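Isomerase/lactonizing enzyme (Agrobacterium fabrum str. C58, PDB 2NQL) belongs to the enolase superfamily, joining a mandelate racemase/muconate lactonizing enzyme-type N-terminal domain to a TIM-barrel-like C-terminal domain that binds a sodium ion. Local coordinates at residues 276-280 against 281-285; 184-187 against 188-191; 380-383 against 384-387. All coordinates share one frame; numbering follows the deposited sequence. Where two conformers were deposited one is given.

Contact 1 of 3, residues 276-280 against 281-285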
# COMPACT_ATOMS: atom_id res chain seq x y z
N ALA A 276 4.24 10.14 -10.08
CA ALA A 276 5.06 10.71 -9.01
C ALA A 276 6.56 10.73 -9.31
O ALA A 276 7.26 11.65 -8.87
CB ALA A 276 4.78 9.98 -7.69
N ARG A 277 7.05 9.77 -10.09
CA ARG A 277 8.48 9.74 -10.43
C ARG A 277 8.82 10.52 -11.69
O ARG A 277 9.81 11.24 -11.71
CB ARG A 277 9.03 8.30 -10.53
CG ARG A 277 9.42 7.70 -9.20
CD ARG A 277 8.24 6.98 -8.60
NE ARG A 277 8.44 6.51 -7.24
CZ ARG A 277 7.44 6.18 -6.42
NH1 ARG A 277 6.18 6.29 -6.84
NH2 ARG A 277 7.71 5.76 -5.19
N ILE A 278 8.02 10.38 -12.74
CA ILE A 278 8.40 10.96 -14.02
C ILE A 278 8.18 12.48 -14.05
O ILE A 278 8.83 13.18 -14.83
CB ILE A 278 7.78 10.23 -15.23
CG1 ILE A 278 6.27 10.50 -15.33
CG2 ILE A 278 8.11 8.70 -15.16
CD1 ILE A 278 5.64 10.06 -16.63
N GLU A 279 7.29 12.97 -13.18
CA GLU A 279 7.09 14.41 -13.00
C GLU A 279 8.30 15.13 -12.38
O GLU A 279 8.45 16.34 -12.51
CB GLU A 279 5.77 14.69 -12.24
CG GLU A 279 4.49 14.45 -13.11
CD GLU A 279 3.18 14.26 -12.31
OE1 GLU A 279 3.17 14.30 -11.05
OE2 GLU A 279 2.13 14.05 -12.97
N ARG A 280 9.19 14.36 -11.74
CA ARG A 280 10.39 14.88 -11.08
C ARG A 280 11.73 14.35 -11.61
O ARG A 280 12.73 15.06 -11.53
CB ARG A 280 10.31 14.62 -9.57
CG ARG A 280 9.28 15.47 -8.83
CD ARG A 280 9.23 15.09 -7.36
NE ARG A 280 10.47 15.41 -6.66
CZ ARG A 280 10.64 15.33 -5.34
NH1 ARG A 280 9.64 14.94 -4.55
NH2 ARG A 280 11.82 15.64 -4.80
N CYS A 281 11.77 13.10 -12.09
CA CYS A 281 13.04 12.40 -12.40
C CYS A 281 13.20 12.15 -13.91
O CYS A 281 12.23 12.26 -14.65
CB CYS A 281 13.16 11.07 -11.65
SG CYS A 281 12.60 11.07 -9.93
N ARG A 282 14.44 11.83 -14.33
CA ARG A 282 14.73 11.38 -15.70
C ARG A 282 14.77 9.85 -15.82
O ARG A 282 15.79 9.21 -15.57
CB ARG A 282 16.04 11.98 -16.21
CG ARG A 282 15.86 13.33 -16.86
CD ARG A 282 17.18 14.01 -17.14
NE ARG A 282 17.04 15.46 -17.00
CZ ARG A 282 18.05 16.30 -16.80
NH1 ARG A 282 19.30 15.86 -16.73
NH2 ARG A 282 17.79 17.60 -16.68
N ILE A 283 13.62 9.28 -16.18
CA ILE A 283 13.44 7.83 -16.17
C ILE A 283 13.53 7.38 -17.62
O ILE A 283 12.73 7.78 -18.47
CB ILE A 283 12.06 7.42 -15.52
CG1 ILE A 283 11.94 7.90 -14.05
CG2 ILE A 283 11.81 5.91 -15.64
CD1 ILE A 283 13.13 7.59 -13.13
N ALA A 284 14.50 6.52 -17.89
CA ALA A 284 14.71 6.02 -19.24
C ALA A 284 13.82 4.83 -19.53
O ALA A 284 13.33 4.67 -20.65
CB ALA A 284 16.14 5.66 -19.42
N ILE A 285 13.60 3.98 -18.52
CA ILE A 285 12.92 2.70 -18.69
C ILE A 285 11.99 2.49 -17.50
O ILE A 285 12.39 2.70 -16.36
CB ILE A 285 13.94 1.53 -18.74
CG1 ILE A 285 14.82 1.62 -19.99
CG2 ILE A 285 13.23 0.15 -18.71
CD1 ILE A 285 16.20 1.07 -19.76

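Contact 2 of 3, residues 184-187 against 188-191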
# COMPACT_ATOMS: atom_id res chain seq x y z
N LYS A 184 21.29 -9.18 -17.32
CA LYS A 184 21.28 -8.31 -16.15
C LYS A 184 21.87 -9.05 -14.97
O LYS A 184 21.59 -10.25 -14.79
CB LYS A 184 19.84 -7.80 -15.85
CG LYS A 184 19.76 -6.83 -14.67
CD LYS A 184 18.34 -6.29 -14.46
CE LYS A 184 17.45 -7.28 -13.73
NZ LYS A 184 16.07 -6.76 -13.70
N PHE A 185 22.68 -8.36 -14.17
CA PHE A 185 23.23 -8.95 -12.96
C PHE A 185 22.81 -8.16 -11.73
O PHE A 185 22.52 -6.96 -11.83
CB PHE A 185 24.76 -9.09 -13.05
CG PHE A 185 25.50 -7.80 -12.88
CD1 PHE A 185 25.96 -7.40 -11.61
CD2 PHE A 185 25.72 -6.96 -13.97
CE1 PHE A 185 26.64 -6.18 -11.45
CE2 PHE A 185 26.40 -5.73 -13.81
CZ PHE A 185 26.86 -5.35 -12.55
N ALA A 186 22.80 -8.82 -10.57
CA ALA A 186 22.40 -8.16 -9.33
C ALA A 186 23.65 -7.82 -8.51
O ALA A 186 24.48 -8.69 -8.25
CB ALA A 186 21.43 -9.04 -8.52
N THR A 187 23.78 -6.55 -8.16
CA THR A 187 24.98 -6.04 -7.50
C THR A 187 25.37 -6.64 -6.12
O THR A 187 26.57 -6.76 -5.85
CB THR A 187 25.04 -4.48 -7.48
OG1 THR A 187 23.95 -3.97 -6.70
CG2 THR A 187 24.90 -3.93 -8.89
N PRO A 188 24.39 -7.04 -5.27
CA PRO A 188 24.74 -7.81 -4.05
C PRO A 188 25.41 -9.19 -4.25
O PRO A 188 26.12 -9.66 -3.34
CB PRO A 188 23.39 -8.00 -3.34
CG PRO A 188 22.52 -6.89 -3.85
CD PRO A 188 22.93 -6.75 -5.29
N VAL A 189 25.18 -9.83 -5.40
CA VAL A 189 25.82 -11.11 -5.75
C VAL A 189 27.34 -10.95 -5.95
O VAL A 189 28.12 -11.86 -5.69
CB VAL A 189 25.12 -11.75 -7.01
CG1 VAL A 189 25.65 -13.14 -7.31
CG2 VAL A 189 23.60 -11.82 -6.80
N ALA A 190 27.73 -9.74 -6.35
CA ALA A 190 29.09 -9.42 -6.78
C ALA A 190 30.09 -9.13 -5.64
O ALA A 190 30.12 -8.02 -5.09
CB ALA A 190 29.02 -8.22 -7.72
N ASP A 191 30.93 -10.13 -5.30
CA ASP A 191 31.83 -10.07 -4.13
C ASP A 191 32.91 -8.99 -4.15
O ASP A 191 33.16 -8.33 -3.13
CB ASP A 191 32.48 -11.43 -3.88
CG ASP A 191 31.68 -12.29 -2.92
OD1 ASP A 191 31.26 -11.77 -1.86
OD2 ASP A 191 31.49 -13.49 -3.22

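Contact 3 of 3, residues 380-383 against 384-387. With SO4 (sulfate ion), chain E.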
# COMPACT_ATOMS: atom_id res chain seq x y z
N ALA A 380 -1.48 -31.31 -13.56
CA ALA A 380 -0.47 -31.45 -12.49
C ALA A 380 -0.57 -30.29 -11.49
O ALA A 380 -0.58 -30.52 -10.28
CB ALA A 380 0.93 -31.55 -13.07
N ALA A 381 -0.65 -29.06 -12.00
CA ALA A 381 -0.79 -27.87 -11.11
C ALA A 381 -2.08 -27.97 -10.27
O ALA A 381 -2.06 -27.65 -9.08
CB ALA A 381 -0.80 -26.62 -11.91
N LEU A 382 -3.17 -28.43 -10.88
CA LEU A 382 -4.45 -28.56 -10.15
C LEU A 382 -4.38 -29.55 -9.01
O LEU A 382 -5.10 -29.41 -8.03
CB LEU A 382 -5.60 -28.94 -11.07
CG LEU A 382 -6.08 -27.94 -12.12
CD1 LEU A 382 -7.26 -28.55 -12.82
CD2 LEU A 382 -6.44 -26.57 -11.53
N GLY A 383 -3.48 -30.53 -9.13
CA GLY A 383 -3.25 -31.49 -8.04
C GLY A 383 -2.52 -30.86 -6.86
O GLY A 383 -2.61 -31.33 -5.75
N LEU A 384 -1.80 -29.77 -7.12
CA LEU A 384 -0.92 -29.15 -6.11
C LEU A 384 -1.56 -27.96 -5.37
O LEU A 384 -1.18 -27.66 -4.24
CB LEU A 384 0.38 -28.71 -6.77
CG LEU A 384 1.20 -29.86 -7.37
CD1 LEU A 384 2.50 -29.30 -7.96
CD2 LEU A 384 1.43 -30.95 -6.30
N ILE A 385 -2.50 -27.28 -6.01
CA ILE A 385 -3.04 -26.05 -5.39
C ILE A 385 -3.80 -26.37 -4.09
O ILE A 385 -4.40 -27.44 -3.97
CB ILE A 385 -3.89 -25.25 -6.38
CG1 ILE A 385 -5.10 -26.05 -6.90
CG2 ILE A 385 -2.97 -24.72 -7.51
CD1 ILE A 385 -6.06 -25.30 -7.81
N GLU A 386 -3.76 -25.44 -3.13
CA GLU A 386 -4.51 -25.59 -1.86
C GLU A 386 -5.46 -24.38 -1.78
O GLU A 386 -5.07 -23.27 -2.11
CB GLU A 386 -3.55 -25.49 -0.65
CG GLU A 386 -2.53 -26.61 -0.52
CD GLU A 386 -1.61 -26.45 0.72
OE1 GLU A 386 -0.73 -25.55 0.74
OE2 GLU A 386 -1.78 -27.24 1.67
N ARG A 387 -6.70 -24.63 -1.35
CA ARG A 387 -7.64 -23.55 -1.07
C ARG A 387 -7.13 -22.65 0.05
O ARG A 387 -6.48 -23.11 0.99
CB ARG A 387 -9.01 -24.12 -0.69
CG ARG A 387 -9.67 -24.93 -1.80
CD ARG A 387 -11.16 -25.10 -1.55
NE ARG A 387 -11.80 -25.90 -2.58
CZ ARG A 387 -12.18 -25.43 -3.77
NH1 ARG A 387 -11.98 -24.15 -4.06
NH2 ARG A 387 -12.76 -26.23 -4.65
S SO4 E . -7.09 -28.24 0.12
O1 SO4 E . -5.74 -27.93 0.59
O2 SO4 E . -7.14 -29.62 -0.39
O3 SO4 E . -8.05 -28.10 1.22
O4 SO4 E . -7.45 -27.33 -0.95
O HOH W 1 -5.64 -29.48 -5.43

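Contact 1 of 3, residues 276-280 against 281-285
Cys281 N donates to Arg277 O at 2.7 Å, an i+4 backbone bond made as the chain leaves helix 271-278 and heads for strand 285-286. This is one of the helix-to-strand links of the TIM-barrel-like domain. Arg277 O is a shared acceptor: Arg280 N also donates to it, at 3.2 Å, and two N-H groups thus gather the end of the turn onto one carbonyl. The buried Cys281 side chain folds over the same oxygen. Its SG, set beside its own backbone N by a chi1 of -41°, lies 3.3 Å from Arg277 O, and its CB is 3.4 Å from that atom. Further along, Ile278 CG2 meets Ile283 CG1 at 4.1 Å, the two side chains crossing at about a right angle. In Ile278, chi1 of 71° tucks CG1 between the backbone N and the carbonyl carbon and leaves the CG2 branch to make this apolar touch. Leu304 and His308 of helix 295-308 pack on Ile278, while Ile283 rests on Val264 of the neighbouring barrel strand. The arginines lead away from the turn: Arg277 NH1 bonds Asp273 O and its NH2 bonds Thr245 O. Arg280, bent at chi3, forms salt bridges from NE to Glu252 OE1 and from NH1 to Glu279 OE1 of the second subunit.

Contact 2 of 3, residues 184-187 against 188-191
Ala186, the last residue of barrel strand 182-186, accepts at its O from Val189 N at 3.1 Å, and Thr187 O takes Ala190 N at 3.2 Å. Two overlapping type I turns result, opening the loop that leads from this strand to helix 194-205 in the TIM-barrel-like domain. Neither donor approaches on a lone pair; Ala190 N stands 65° out of the plane of the Thr187 carbonyl. The side chains follow the tight curl. Val189 has CG1 anti to its backbone N (chi1 -174°), which leaves CG2 beside that N and turned back to the strand end, 3.9 Å from Ala186 CB and 3.6 Å from Ala186 O. Ala186 CB also lies 4.2 Å from Pro188 CD. Ala190, on the buried side, brings CB to 3.4 Å from Thr187 O. In Thr187 a chi1 of 64° sets the hydroxyl between the backbone N and the carbonyl carbon, over the start of the proline ring, while CG2 takes the position beside the N. The hydroxyl is hydrogen-bonded to Asp214 O of the next strand. The sodium ion is about 10 Å from the Ala186 side chain; two residues back along the strand, Lys184 NZ forms a salt bridge with Glu240, a ligand of that ion. At the proline, Thr187 OG1 comes within 3.3 Å of Pro188 CD.

Contact 3 of 3, residues 380-383 against 384-387
Ala381 supplies the flat group at the centre of this contact, its peptide carbonyl, whose O takes two N-H groups from different directions. Leu384 N stands above one face, 61° out of the carbonyl plane and 2.9 Å from Ala381 O, while Ile385 N arrives almost end-on, at a C=O...N angle of 168° and 3.1 Å from the same oxygen. Leu384 N also makes a weak bond to Ala380 O at 3.5 Å, an oxygen that receives a second weak bond from Gly383 N. The last turn of helix 379-384 is therefore closed by a mixture of i+3 and i+4 bonds as the chain turns out into strand 386-387. Leu384 lays CG over Ala380 O, and its side chain packs on Leu13 and Gln15 of strand 5-15. In Ile385 chi1 of 60° wedges CG1 between the backbone N and the carbonyl carbon, 3.5 Å from Leu382 O. From there the branch runs beside the Leu382 side chain, both pointing the same way, and Ile385 CD1 meets Leu382 CD2 at 3.9 Å. Trp66 of strand 64-70 packs against both of these side chains. A water lies 2.7 Å from Leu382 O and 2.8 Å from Ile385 O, placed to donate to either, though other acceptors compete for its protons. Beyond the turn Arg387 N points almost straight at sulfate O4, 2.8 Å away; the ion is probably from the crystallisation liquor. Glu386 bonds Thr12 of strand 5-15 through the backbone. A short helix thus hands the C-terminal tail to the edge of the antiparallel sheet begun by the N-terminal residues, an arrangement consistent with the enolase-superfamily capping domain, built from both ends of the chain.

From the N terminus, the chain first lays down strands 5-15, 50-59 and 64-70 of the antiparallel sheet, then helices 75-90, 98-109 and 117-138 before the barrel. Contact 2 comes first, in the strand-to-helix loop after 182-186; contact 1 follows, in the helix-to-strand loop before 285-286; contact 3 comes last, at the C-terminal end. Each is a local turn, and the three run in series, without nesting or crossing. Contacts 1 and 2 share the barrel, their nearest atoms about 9 Å apart without touching, and contact 1 reaches on to the second subunit. Contact 3 lies across the chain's centre from contact 1, their centres about 41 Å apart, and returns the tail to the first sheet.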